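Local coordinates for protein scabin (Streptomyces scabiei 87.22, PDB 5TLB) that binds NADH and probably transfers ADP-ribose from NAD+ to an acceptor as an ADP-ribosyltransferase, at residues R61-P66 and Q100-S105; Y76-R81 and G132-I137; Y115-Y120 and Q158-F163. All coordinates share one frame; numbering follows the deposited sequence.

Interaction 1: residues R61-P66 and Q100-S105; sequences RITPDP and QYDIES
Tyr101 and Arg61 carry most of this contact, where the loop 61-66 lies beside the capped start of helix 103-108. The backbones meet in a single beta bridge, Thr63 with Asp102, and do not build a longer ladder. Tyr101 has the most surface buried here. Arg61 uses two parts of its side chain on the ring. Its CB sits over the ring face in a CH-pi contact, 4.0 Å from the Tyr101 ring centroid. The chain then runs out and bends at chi3 (-82°), which brings the guanidinium back over the ring. Its CZ lies 4.1 Å from the Tyr101 centroid, an off-centre cation-pi contact with the two planes 42° apart. Both polar ends are held elsewhere. Arg61 NH1 bonds to Ile97 O, and Tyr101 OH bonds to Val96 O and Asp58 N. The tyrosine is therefore fixed at its tip as well as across its face.

Thr63 supplies the polar half. Ile103 N gives a nearly straight bond of 2.8 Å to Thr63 O. The return bond from Thr63 N to Tyr101 O is weak. Next to the bridge, Ile62 CG2 packs loosely on Ile103 CG1, and Tyr115 of strand 115-119 closes in on both isoleucines.

Asp102 is the N-cap of the helix. Its carboxylate turns one oxygen to each segment. Asp102 OD1 takes Ser105 N at 3.0 Å, the capping bond, and Ser105 OG from the opposite face of its plane. Asp102 OD2 accepts Thr63 OG1 at 2.8 Å on its anti lone pair.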
loop_
_atom_site.group_PDB
_atom_site.type_symbol
_atom_site.label_atom_id
_atom_site.label_comp_id
_atom_site.label_asym_id
_atom_site.label_seq_id
_atom_site.Cartn_x
_atom_site.Cartn_y
_atom_site.Cartn_z
ATOM N N ARG A 61 -10.755 -12.261 10.113
ATOM C CA ARG A 61 -11.758 -11.229 10.350
ATOM C C ARG A 61 -11.923 -10.275 9.178
ATOM O O ARG A 61 -12.826 -9.428 9.208
ATOM C CB ARG A 61 -11.406 -10.430 11.607
ATOM C CG ARG A 61 -11.477 -11.263 12.882
ATOM C CD ARG A 61 -11.856 -10.434 14.108
ATOM N NE ARG A 61 -10.710 -9.733 14.687
ATOM C CZ ARG A 61 -10.661 -8.430 14.962
ATOM N NH1 ARG A 61 -9.559 -7.918 15.493
ATOM N NH2 ARG A 61 -11.698 -7.636 14.725
ATOM N N ILE A 62 -11.077 -10.390 8.155
ATOM C CA ILE A 62 -11.261 -9.605 6.945
ATOM C C ILE A 62 -12.611 -9.953 6.342
ATOM O O ILE A 62 -12.955 -11.132 6.189
ATOM C CB ILE A 62 -10.112 -9.863 5.956
ATOM C CG1 ILE A 62 -8.780 -9.400 6.550
ATOM C CG2 ILE A 62 -10.352 -9.135 4.643
ATOM C CD1 ILE A 62 -7.542 -9.813 5.723
ATOM N N THR A 63 -13.396 -8.925 6.024
ATOM C CA THR A 63 -14.638 -9.094 5.293
ATOM C C THR A 63 -14.694 -8.079 4.160
ATOM O O THR A 63 -14.213 -6.948 4.319
ATOM C CB THR A 63 -15.867 -8.914 6.202
ATOM O OG1 THR A 63 -15.883 -7.590 6.751
ATOM C CG2 THR A 63 -15.856 -9.934 7.334
ATOM N N PRO A 64 -15.259 -8.447 2.997
ATOM C CA PRO A 64 -15.681 -9.806 2.669
ATOM C C PRO A 64 -14.465 -10.696 2.433
ATOM O O PRO A 64 -13.338 -10.211 2.579
ATOM C CB PRO A 64 -16.506 -9.623 1.389
ATOM C CG PRO A 64 -16.009 -8.389 0.785
ATOM C CD PRO A 64 -15.611 -7.499 1.925
ATOM N N ASP A 65 -14.675 -11.960 2.089
ATOM C CA ASP A 65 -13.546 -12.842 1.841
ATOM C C ASP A 65 -12.588 -12.172 0.857
ATOM O O ASP A 65 -13.016 -11.764 -0.233
ATOM C CB ASP A 65 -14.005 -14.192 1.305
ATOM C CG ASP A 65 -14.715 -15.023 2.361
ATOM O OD1 ASP A 65 -14.558 -14.719 3.565
ATOM O OD2 ASP A 65 -15.425 -15.981 1.988
ATOM N N PRO A 66 -11.318 -12.009 1.207
ATOM C CA PRO A 66 -10.427 -11.204 0.365
ATOM C C PRO A 66 -9.982 -11.931 -0.895
ATOM O O PRO A 66 -9.790 -13.151 -0.909
ATOM C CB PRO A 66 -9.238 -10.921 1.289
ATOM C CG PRO A 66 -9.214 -12.072 2.218
ATOM C CD PRO A 66 -10.649 -12.462 2.439
ATOM N N GLN A 100 -11.424 -1.252 11.885
ATOM C CA GLN A 100 -12.454 -1.628 10.919
ATOM C C GLN A 100 -11.906 -2.688 9.969
ATOM O O GLN A 100 -11.133 -2.372 9.062
ATOM C CB GLN A 100 -12.902 -0.394 10.138
ATOM C CG GLN A 100 -13.963 -0.662 9.081
ATOM C CD GLN A 100 -15.184 -1.352 9.656
ATOM O OE1 GLN A 100 -15.324 -2.573 9.564
ATOM N NE2 GLN A 100 -16.064 -0.573 10.272
ATOM N N TYR A 101 -12.328 -3.941 10.152
ATOM C CA TYR A 101 -11.873 -5.023 9.286
ATOM C C TYR A 101 -12.689 -5.151 8.009
ATOM O O TYR A 101 -12.276 -5.884 7.101
ATOM C CB TYR A 101 -11.900 -6.356 10.040
ATOM C CG TYR A 101 -10.591 -6.696 10.710
ATOM C CD1 TYR A 101 -10.242 -6.117 11.925
ATOM C CD2 TYR A 101 -9.706 -7.601 10.134
ATOM C CE1 TYR A 101 -9.041 -6.425 12.547
ATOM C CE2 TYR A 101 -8.506 -7.919 10.748
ATOM C CZ TYR A 101 -8.179 -7.330 11.953
ATOM O OH TYR A 101 -6.986 -7.629 12.568
ATOM N N ASP A 102 -13.816 -4.451 7.904
ATOM C CA ASP A 102 -14.639 -4.531 6.704
ATOM C C ASP A 102 -14.091 -3.584 5.643
ATOM O O ASP A 102 -14.039 -2.364 5.848
ATOM C CB ASP A 102 -16.095 -4.213 7.017
ATOM C CG ASP A 102 -16.981 -4.350 5.797
ATOM O OD1 ASP A 102 -17.441 -3.311 5.274
ATOM O OD2 ASP A 102 -17.167 -5.497 5.333
ATOM N N ILE A 103 -13.705 -4.159 4.501
ATOM C CA ILE A 103 -13.007 -3.409 3.458
ATOM C C ILE A 103 -13.844 -2.225 2.990
ATOM O O ILE A 103 -13.393 -1.078 3.005
ATOM C CB ILE A 103 -12.658 -4.335 2.278
ATOM C CG1 ILE A 103 -11.711 -5.466 2.721
ATOM C CG2 ILE A 103 -12.086 -3.535 1.116
ATOM C CD1 ILE A 103 -10.346 -5.017 3.122
ATOM N N GLU A 104 -15.071 -2.488 2.538
ATOM C CA GLU A 104 -15.868 -1.410 1.962
ATOM C C GLU A 104 -16.164 -0.320 2.986
ATOM O O GLU A 104 -16.173 0.869 2.647
ATOM C CB GLU A 104 -17.171 -1.954 1.378
ATOM C CG GLU A 104 -17.908 -0.889 0.587
ATOM C CD GLU A 104 -18.978 -1.442 -0.323
ATOM O OE1 GLU A 104 -19.297 -2.648 -0.225
ATOM O OE2 GLU A 104 -19.500 -0.651 -1.140
ATOM N N SER A 105 -16.436 -0.698 4.239
ATOM C CA SER A 105 -16.610 0.318 5.274
ATOM C C SER A 105 -15.366 1.182 5.391
ATOM O O SER A 105 -15.456 2.409 5.496
ATOM C CB SER A 105 -16.926 -0.328 6.619
ATOM O OG SER A 105 -18.205 -0.925 6.610
#

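Interaction 2: residues Y76-R81 and G132-I137; sequences YRSDSR and GYNYYI. With NAI (1,4-dihydronicotinamide adenine dinucleotide), chain B.
Arg77 and Tyr135 form a hydrogen-bonded pair in the antiparallel ladder of strands 75-79 and 133-137, beside the NAD pocket of the ADP-ribosyltransferase fold. Arg77 N bonds to Tyr135 O at 3.0 Å, and Tyr135 N returns to Arg77 O at 2.8 Å. The flanking Tyr76-Tyr136 and Ser78-Asn134 pairs are non-hydrogen-bonded. Further along, Tyr135 OH donates to Arg81 O at 2.6 Å.

One aromatic contact crosses the strands. The edge of Tyr76 meets the face of Tyr136 in a T-shaped stack, planes at 77°. Tyr136 OH is held by Glu185 and His122.

The ionic group centres on Asp79, which is gripped side-on by Arg77 and Arg81. Arg81 NE and NH2 take one carboxylate oxygen each, while Arg77 NE and NH1 share OD2. Asp79 OD1 also accepts Arg81 N, an Asx turn. This probably holds both guanidinium groups in place for the dinucleotide.

The extended Arg77 chain (chi1 174°) carries NH2 to phosphate O1N at 2.7 Å and NH1 to O2A. The Arg81 guanidinium lies with one face over the adenine. Ser78 N and O bind the two arms of the nicotinamide carboxamide. Ser80 OG accepts from ribose O2B at 2.6 Å.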
loop_
_atom_site.group_PDB
_atom_site.type_symbol
_atom_site.label_atom_id
_atom_site.label_comp_id
_atom_site.label_asym_id
_atom_site.label_seq_id
_atom_site.Cartn_x
_atom_site.Cartn_y
_atom_site.Cartn_z
ATOM N N TYR A 76 2.052 2.136 -4.865
ATOM C CA TYR A 76 2.323 3.489 -4.400
ATOM C C TYR A 76 1.442 3.819 -3.210
ATOM O O TYR A 76 0.360 3.255 -3.028
ATOM C CB TYR A 76 2.103 4.508 -5.528
ATOM C CG TYR A 76 2.798 4.077 -6.788
ATOM C CD1 TYR A 76 2.169 3.226 -7.677
ATOM C CD2 TYR A 76 4.099 4.477 -7.071
ATOM C CE1 TYR A 76 2.801 2.792 -8.824
ATOM C CE2 TYR A 76 4.745 4.041 -8.223
ATOM C CZ TYR A 76 4.078 3.201 -9.093
ATOM O OH TYR A 76 4.672 2.740 -10.242
ATOM N N ARG A 77 1.924 4.755 -2.399
ATOM C CA ARG A 77 1.136 5.233 -1.274
ATOM C C ARG A 77 1.451 6.698 -1.015
ATOM O O ARG A 77 2.620 7.073 -0.867
ATOM C CB ARG A 77 1.413 4.409 -0.022
ATOM C CG ARG A 77 0.711 4.982 1.209
ATOM C CD ARG A 77 0.865 4.135 2.446
ATOM N NE ARG A 77 0.447 4.920 3.600
ATOM C CZ ARG A 77 -0.816 5.120 3.960
ATOM N NH1 ARG A 77 -1.084 5.883 5.016
ATOM N NH2 ARG A 77 -1.812 4.565 3.280
ATOM N N SER A 78 0.399 7.515 -0.960
ATOM C CA SER A 78 0.524 8.891 -0.512
ATOM C C SER A 78 0.531 8.919 1.005
ATOM O O SER A 78 -0.363 8.358 1.648
ATOM C CB SER A 78 -0.641 9.724 -1.046
ATOM O OG SER A 78 -0.487 9.986 -2.417
ATOM N N ASP A 79 1.526 9.580 1.576
ATOM C CA ASP A 79 1.655 9.647 3.018
ATOM C C ASP A 79 2.356 10.957 3.339
ATOM O O ASP A 79 3.321 11.331 2.668
ATOM C CB ASP A 79 2.420 8.425 3.554
ATOM C CG ASP A 79 2.141 8.149 5.016
ATOM O OD1 ASP A 79 2.447 9.022 5.852
ATOM O OD2 ASP A 79 1.624 7.056 5.332
ATOM N N SER A 80 1.837 11.675 4.335
ATOM C CA SER A 80 2.445 12.938 4.730
ATOM C C SER A 80 3.685 12.754 5.596
ATOM O O SER A 80 4.410 13.732 5.828
ATOM C CB SER A 80 1.428 13.795 5.482
ATOM O OG SER A 80 0.994 13.126 6.654
ATOM N N ARG A 81 3.935 11.550 6.098
ATOM C CA ARG A 81 5.095 11.308 6.945
ATOM C C ARG A 81 6.363 11.204 6.111
ATOM O O ARG A 81 6.359 10.621 5.023
ATOM C CB ARG A 81 4.897 10.031 7.750
ATOM C CG ARG A 81 3.878 10.179 8.872
ATOM C CD ARG A 81 3.608 8.851 9.538
ATOM N NE ARG A 81 3.039 7.908 8.587
ATOM C CZ ARG A 81 2.910 6.603 8.800
ATOM N NH1 ARG A 81 3.324 6.068 9.944
ATOM N NH2 ARG A 81 2.370 5.830 7.859
ATOM N N GLY A 132 2.227 15.344 0.454
ATOM C CA GLY A 132 3.649 15.454 0.737
ATOM C C GLY A 132 4.584 14.486 0.047
ATOM O O GLY A 132 5.598 14.913 -0.509
ATOM N N TYR A 133 4.274 13.190 0.072
ATOM C CA TYR A 133 5.174 12.179 -0.483
ATOM C C TYR A 133 4.405 11.104 -1.234
ATOM O O TYR A 133 3.303 10.710 -0.846
ATOM C CB TYR A 133 6.007 11.505 0.606
ATOM C CG TYR A 133 6.855 12.463 1.399
ATOM C CD1 TYR A 133 8.123 12.843 0.958
ATOM C CD2 TYR A 133 6.384 13.006 2.591
ATOM C CE1 TYR A 133 8.891 13.739 1.693
ATOM C CE2 TYR A 133 7.141 13.885 3.320
ATOM C CZ TYR A 133 8.395 14.248 2.873
ATOM O OH TYR A 133 9.133 15.143 3.625
ATOM N N ASN A 134 5.038 10.601 -2.295
ATOM C CA ASN A 134 4.565 9.450 -3.068
ATOM C C ASN A 134 5.577 8.341 -2.803
ATOM O O ASN A 134 6.700 8.396 -3.302
ATOM C CB ASN A 134 4.472 9.798 -4.550
ATOM C CG ASN A 134 3.683 8.786 -5.345
ATOM O OD1 ASN A 134 2.723 8.185 -4.857
ATOM N ND2 ASN A 134 4.077 8.603 -6.598
ATOM N N TYR A 135 5.190 7.370 -1.985
ATOM C CA TYR A 135 6.047 6.235 -1.666
ATOM C C TYR A 135 5.890 5.147 -2.710
ATOM O O TYR A 135 4.806 4.941 -3.259
ATOM C CB TYR A 135 5.727 5.679 -0.280
ATOM C CG TYR A 135 6.290 6.553 0.818
ATOM C CD1 TYR A 135 7.559 6.320 1.320
ATOM C CD2 TYR A 135 5.569 7.632 1.325
ATOM C CE1 TYR A 135 8.098 7.111 2.310
ATOM C CE2 TYR A 135 6.110 8.442 2.329
ATOM C CZ TYR A 135 7.374 8.172 2.811
ATOM O OH TYR A 135 7.928 8.960 3.796
ATOM N N TYR A 136 7.005 4.456 -2.972
ATOM C CA TYR A 136 7.106 3.376 -3.944
ATOM C C TYR A 136 7.313 2.076 -3.174
ATOM O O TYR A 136 8.207 2.000 -2.321
ATOM C CB TYR A 136 8.289 3.592 -4.910
ATOM C CG TYR A 136 8.144 4.749 -5.878
ATOM C CD1 TYR A 136 7.749 6.018 -5.441
ATOM C CD2 TYR A 136 8.397 4.573 -7.238
ATOM C CE1 TYR A 136 7.629 7.061 -6.320
ATOM C CE2 TYR A 136 8.272 5.619 -8.125
ATOM C CZ TYR A 136 7.883 6.858 -7.659
ATOM O OH TYR A 136 7.749 7.875 -8.545
ATOM N N ILE A 137 6.504 1.061 -3.490
ATOM C CA ILE A 137 6.382 -0.157 -2.697
ATOM C C ILE A 137 6.534 -1.373 -3.608
ATOM O O ILE A 137 5.945 -1.427 -4.696
ATOM C CB ILE A 137 5.026 -0.187 -1.964
ATOM C CG1 ILE A 137 4.984 0.946 -0.923
ATOM C CG2 ILE A 137 4.769 -1.552 -1.302
ATOM C CD1 ILE A 137 3.594 1.302 -0.448
HETATM P PA NAI B . -4.294 6.625 6.530
HETATM O O1A NAI B . -5.029 6.912 7.810
HETATM O O2A NAI B . -3.541 5.370 6.214
HETATM O O5B NAI B . -3.018 7.808 6.562
HETATM C C5B NAI B . -3.544 9.064 6.823
HETATM C C4B NAI B . -2.426 9.866 7.467
HETATM O O4B NAI B . -2.309 9.400 8.799
HETATM C C3B NAI B . -1.047 9.543 6.773
HETATM O O3B NAI B . -0.854 10.455 5.720
HETATM C C2B NAI B . -0.089 9.790 7.926
HETATM O O2B NAI B . 0.140 11.163 8.159
HETATM C C1B NAI B . -0.933 9.267 9.152
HETATM N N9A NAI B . -0.709 7.838 9.474
HETATM C C8A NAI B . -1.037 6.676 8.740
HETATM N N7A NAI B . -0.693 5.542 9.401
HETATM C C5A NAI B . -0.141 5.995 10.619
HETATM C C6A NAI B . 0.400 5.305 11.740
HETATM N N6A NAI B . 0.454 3.948 11.782
HETATM N N1A NAI B . 0.883 6.003 12.810
HETATM C C2A NAI B . 0.801 7.365 12.720
HETATM N N3A NAI B . 0.319 8.151 11.737
HETATM C C4A NAI B . -0.151 7.412 10.679
HETATM O O3 NAI B . -5.402 7.096 5.462
HETATM P PN NAI B . -4.839 7.231 3.945
HETATM O O1N NAI B . -3.969 6.137 3.423
HETATM O O2N NAI B . -4.581 8.720 3.919
HETATM O O5D NAI B . -6.206 7.214 2.918
HETATM C C5D NAI B . -6.982 6.125 3.237
HETATM C C4D NAI B . -8.240 6.257 2.421
HETATM O O4D NAI B . -7.819 6.487 1.061
HETATM C C3D NAI B . -9.010 4.925 2.489
HETATM O O3D NAI B . -10.375 5.208 2.366
HETATM C C2D NAI B . -8.457 4.158 1.283
HETATM O O2D NAI B . -9.449 3.444 0.625
HETATM C C1D NAI B . -7.978 5.316 0.299
HETATM N N1N NAI B . -6.677 4.977 -0.373
HETATM C C2N NAI B . -5.459 5.571 0.013
HETATM C C3N NAI B . -4.331 5.381 -0.772
HETATM C C7N NAI B . -3.126 6.193 -0.555
HETATM O O7N NAI B . -2.249 6.354 -1.445
HETATM N N7N NAI B . -2.940 6.780 0.697
HETATM C C4N NAI B . -4.290 4.382 -1.876
HETATM C C5N NAI B . -5.647 3.952 -2.280
HETATM C C6N NAI B . -6.693 4.067 -1.445
HETATM O O HOH W 1 1.157 12.139 -2.011
#

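Interaction 3: residues Y115-Y120 and Q158-F163; sequences YVSTTY and QVEVAF. With NAI (1,4-dihydronicotinamide adenine dinucleotide), chain B.
Glu160 crosses from its strand toward Ser117, with the nicotinamide end of NADH beside it. Its CB lies 3.8 Å from C5N of the dihydronicotinamide ring. CG stands anti to the backbone N (chi1 -174°), and the chain stays extended beyond it. CG is wedged between the Thr118 carbonyl oxygen and the ring, 3.2 Å from Thr118 O and 3.4 Å from ligand C6N. CD comes alongside C6N and the ribose hydroxyl O2D. There the carboxylate splits its work. OE1 accepts from O2D of the ligand, and OE2 accepts from Ser117 OG. Both bonds are very short as modelled, so their exact lengths are doubtful. Ser117 OG is also bonded to Tyr106 OH, a second-shell partner that helps place it.

The sequence here, Gln158-Val159-Glu160, matches the Gln-X-Glu motif of ADP-ribosyltransferases. Ser117-Thr118-Thr119 probably corresponds to the family's Ser-Thr-Ser motif, with a threonine in third place. The two lie on antiparallel neighbours. Ser117 pairs with Ala162 and Thr119 with Glu160 as non-hydrogen-bonded pairs, on the face turned to the ligand. On this face too, at the strand end, Thr119 OG1 donates to Gln158 O.

The other face is packed differently. Val161 O accepts both Thr118 N and, at 2.7 Å, Thr118 OG1, which arrive from opposite faces of its carbonyl plane. The same OG1 lies in plane at the edge of the Phe163 ring. Tyr120 turns one ring face to Val161 CG2, 3.7 Å from the ring centroid, while its OH bonds to Asp144.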
loop_
_atom_site.group_PDB
_atom_site.type_symbol
_atom_site.label_atom_id
_atom_site.label_comp_id
_atom_site.label_asym_id
_atom_site.label_seq_id
_atom_site.Cartn_x
_atom_site.Cartn_y
_atom_site.Cartn_z
ATOM N N TYR A 115 -5.526 -2.092 8.040
ATOM C CA TYR A 115 -5.008 -2.006 6.680
ATOM C C TYR A 115 -4.139 -0.774 6.482
ATOM O O TYR A 115 -4.397 0.296 7.043
ATOM C CB TYR A 115 -6.154 -1.957 5.667
ATOM C CG TYR A 115 -7.144 -3.082 5.807
ATOM C CD1 TYR A 115 -6.802 -4.381 5.472
ATOM C CD2 TYR A 115 -8.435 -2.837 6.243
ATOM C CE1 TYR A 115 -7.715 -5.423 5.604
ATOM C CE2 TYR A 115 -9.355 -3.861 6.373
ATOM C CZ TYR A 115 -8.990 -5.156 6.060
ATOM O OH TYR A 115 -9.910 -6.173 6.186
ATOM N N VAL A 116 -3.119 -0.930 5.644
ATOM C CA VAL A 116 -2.420 0.195 5.038
ATOM C C VAL A 116 -2.791 0.218 3.565
ATOM O O VAL A 116 -2.618 -0.778 2.852
ATOM C CB VAL A 116 -0.903 0.105 5.234
ATOM C CG1 VAL A 116 -0.205 1.194 4.426
ATOM C CG2 VAL A 116 -0.564 0.231 6.711
ATOM N N SER A 117 -3.296 1.361 3.115
ATOM C CA SER A 117 -3.760 1.519 1.743
ATOM C C SER A 117 -2.613 1.857 0.807
ATOM O O SER A 117 -1.735 2.659 1.142
ATOM C CB SER A 117 -4.819 2.621 1.665
ATOM O OG SER A 117 -6.033 2.180 2.243
ATOM N N THR A 118 -2.638 1.232 -0.376
ATOM C CA THR A 118 -1.724 1.510 -1.475
ATOM C C THR A 118 -2.555 1.484 -2.746
ATOM O O THR A 118 -3.734 1.104 -2.732
ATOM C CB THR A 118 -0.590 0.479 -1.568
ATOM O OG1 THR A 118 -1.136 -0.768 -2.002
ATOM C CG2 THR A 118 0.099 0.304 -0.217
ATOM N N THR A 119 -1.937 1.873 -3.850
ATOM C CA THR A 119 -2.623 1.930 -5.132
ATOM C C THR A 119 -1.727 1.379 -6.235
ATOM O O THR A 119 -0.501 1.500 -6.191
ATOM C CB THR A 119 -3.051 3.366 -5.456
ATOM O OG1 THR A 119 -3.698 3.403 -6.735
ATOM C CG2 THR A 119 -1.859 4.317 -5.463
ATOM N N TYR A 120 -2.370 0.787 -7.239
ATOM C CA TYR A 120 -1.698 0.453 -8.490
ATOM C C TYR A 120 -1.277 1.687 -9.278
ATOM O O TYR A 120 -0.456 1.572 -10.200
ATOM C CB TYR A 120 -2.625 -0.363 -9.379
ATOM C CG TYR A 120 -2.936 -1.764 -8.904
ATOM C CD1 TYR A 120 -1.988 -2.772 -8.995
ATOM C CD2 TYR A 120 -4.198 -2.086 -8.415
ATOM C CE1 TYR A 120 -2.274 -4.075 -8.593
ATOM C CE2 TYR A 120 -4.501 -3.389 -8.012
ATOM C CZ TYR A 120 -3.529 -4.379 -8.104
ATOM O OH TYR A 120 -3.821 -5.667 -7.700
ATOM N N GLN A 158 -9.572 4.593 -7.302
ATOM C CA GLN A 158 -8.315 4.594 -6.569
ATOM C C GLN A 158 -7.506 3.330 -6.788
ATOM O O GLN A 158 -6.349 3.275 -6.349
ATOM C CB GLN A 158 -8.573 4.739 -5.071
ATOM C CG GLN A 158 -9.199 6.055 -4.653
ATOM C CD GLN A 158 -9.378 6.139 -3.151
ATOM O OE1 GLN A 158 -9.877 5.206 -2.520
ATOM N NE2 GLN A 158 -8.953 7.250 -2.568
ATOM N N VAL A 159 -8.091 2.320 -7.444
ATOM C CA VAL A 159 -7.451 1.037 -7.735
ATOM C C VAL A 159 -6.542 0.629 -6.583
ATOM O O VAL A 159 -5.319 0.479 -6.734
ATOM C CB VAL A 159 -6.724 1.085 -9.091
ATOM C CG1 VAL A 159 -7.767 1.178 -10.204
ATOM C CG2 VAL A 159 -5.754 2.252 -9.185
ATOM N N GLU A 160 -7.164 0.401 -5.431
ATOM C CA GLU A 160 -6.476 0.231 -4.165
ATOM C C GLU A 160 -6.064 -1.216 -3.920
ATOM O O GLU A 160 -6.731 -2.162 -4.352
ATOM C CB GLU A 160 -7.380 0.698 -3.027
ATOM C CG GLU A 160 -6.714 0.688 -1.688
ATOM C CD GLU A 160 -7.642 1.109 -0.578
ATOM O OE1 GLU A 160 -8.703 1.698 -0.877
ATOM O OE2 GLU A 160 -7.305 0.848 0.596
ATOM N N VAL A 161 -4.940 -1.366 -3.226
ATOM C CA VAL A 161 -4.505 -2.625 -2.639
ATOM C C VAL A 161 -4.305 -2.355 -1.158
ATOM O O VAL A 161 -3.491 -1.499 -0.787
ATOM C CB VAL A 161 -3.207 -3.151 -3.278
ATOM C CG1 VAL A 161 -2.779 -4.455 -2.623
ATOM C CG2 VAL A 161 -3.383 -3.351 -4.793
ATOM N N ALA A 162 -5.072 -3.049 -0.324
ATOM C CA ALA A 162 -5.068 -2.853 1.123
ATOM C C ALA A 162 -4.211 -3.926 1.782
ATOM O O ALA A 162 -4.503 -5.116 1.653
ATOM C CB ALA A 162 -6.491 -2.910 1.680
ATOM N N PHE A 163 -3.174 -3.511 2.505
ATOM C CA PHE A 163 -2.273 -4.473 3.126
ATOM C C PHE A 163 -2.668 -4.721 4.573
ATOM O O PHE A 163 -2.445 -3.842 5.425
ATOM C CB PHE A 163 -0.830 -3.991 3.040
ATOM C CG PHE A 163 -0.218 -4.258 1.702
ATOM C CD1 PHE A 163 0.486 -5.437 1.477
ATOM C CD2 PHE A 163 -0.401 -3.382 0.657
ATOM C CE1 PHE A 163 1.018 -5.718 0.238
ATOM C CE2 PHE A 163 0.133 -3.658 -0.588
ATOM C CZ PHE A 163 0.845 -4.834 -0.792
HETATM P PA NAI B . -4.294 6.625 6.530
HETATM O O1A NAI B . -5.029 6.912 7.810
HETATM O O2A NAI B . -3.541 5.370 6.214
HETATM O O5B NAI B . -3.018 7.808 6.562
HETATM C C5B NAI B . -3.544 9.064 6.823
HETATM C C4B NAI B . -2.426 9.866 7.467
HETATM O O4B NAI B . -2.309 9.400 8.799
HETATM C C3B NAI B . -1.047 9.543 6.773
HETATM O O3B NAI B . -0.854 10.455 5.720
HETATM C C2B NAI B . -0.089 9.790 7.926
HETATM O O2B NAI B . 0.140 11.163 8.159
HETATM C C1B NAI B . -0.933 9.267 9.152
HETATM N N9A NAI B . -0.709 7.838 9.474
HETATM C C8A NAI B . -1.037 6.676 8.740
HETATM N N7A NAI B . -0.693 5.542 9.401
HETATM C C5A NAI B . -0.141 5.995 10.619
HETATM C C6A NAI B . 0.400 5.305 11.740
HETATM N N6A NAI B . 0.454 3.948 11.782
HETATM N N1A NAI B . 0.883 6.003 12.810
HETATM C C2A NAI B . 0.801 7.365 12.720
HETATM N N3A NAI B . 0.319 8.151 11.737
HETATM C C4A NAI B . -0.151 7.412 10.679
HETATM O O3 NAI B . -5.402 7.096 5.462
HETATM P PN NAI B . -4.839 7.231 3.945
HETATM O O1N NAI B . -3.969 6.137 3.423
HETATM O O2N NAI B . -4.581 8.720 3.919
HETATM O O5D NAI B . -6.206 7.214 2.918
HETATM C C5D NAI B . -6.982 6.125 3.237
HETATM C C4D NAI B . -8.240 6.257 2.421
HETATM O O4D NAI B . -7.819 6.487 1.061
HETATM C C3D NAI B . -9.010 4.925 2.489
HETATM O O3D NAI B . -10.375 5.208 2.366
HETATM C C2D NAI B . -8.457 4.158 1.283
HETATM O O2D NAI B . -9.449 3.444 0.625
HETATM C C1D NAI B . -7.978 5.316 0.299
HETATM N N1N NAI B . -6.677 4.977 -0.373
HETATM C C2N NAI B . -5.459 5.571 0.013
HETATM C C3N NAI B . -4.331 5.381 -0.772
HETATM C C7N NAI B . -3.126 6.193 -0.555
HETATM O O7N NAI B . -2.249 6.354 -1.445
HETATM N N7N NAI B . -2.940 6.780 0.697
HETATM C C4N NAI B . -4.290 4.382 -1.876
HETATM C C5N NAI B . -5.647 3.952 -2.280
HETATM C C6N NAI B . -6.693 4.067 -1.445
#

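In the fold
Interaction 3 is the core contact, its centre about 5 Å from that of the chain. Interactions 1 and 2 are both partly buried, and interaction 1 lies farther out, its centre about 16 Å from that of the chain, on the opposite side from interaction 2. Interactions 2 and 3 are regular antiparallel ladders of two different sheets. Tyr76 O and Thr119 N join them, and so does Arg77 NH2 with Ser117 O. Both touch NADH. Interaction 2 brings charge to the phosphates, whereas interaction 3 offers a carboxylate to the nicotinamide ribose. Interaction 1 relies on a cation-pi contact and a helix cap. It reaches interaction 3 through Tyr101 O and Tyr115 OH.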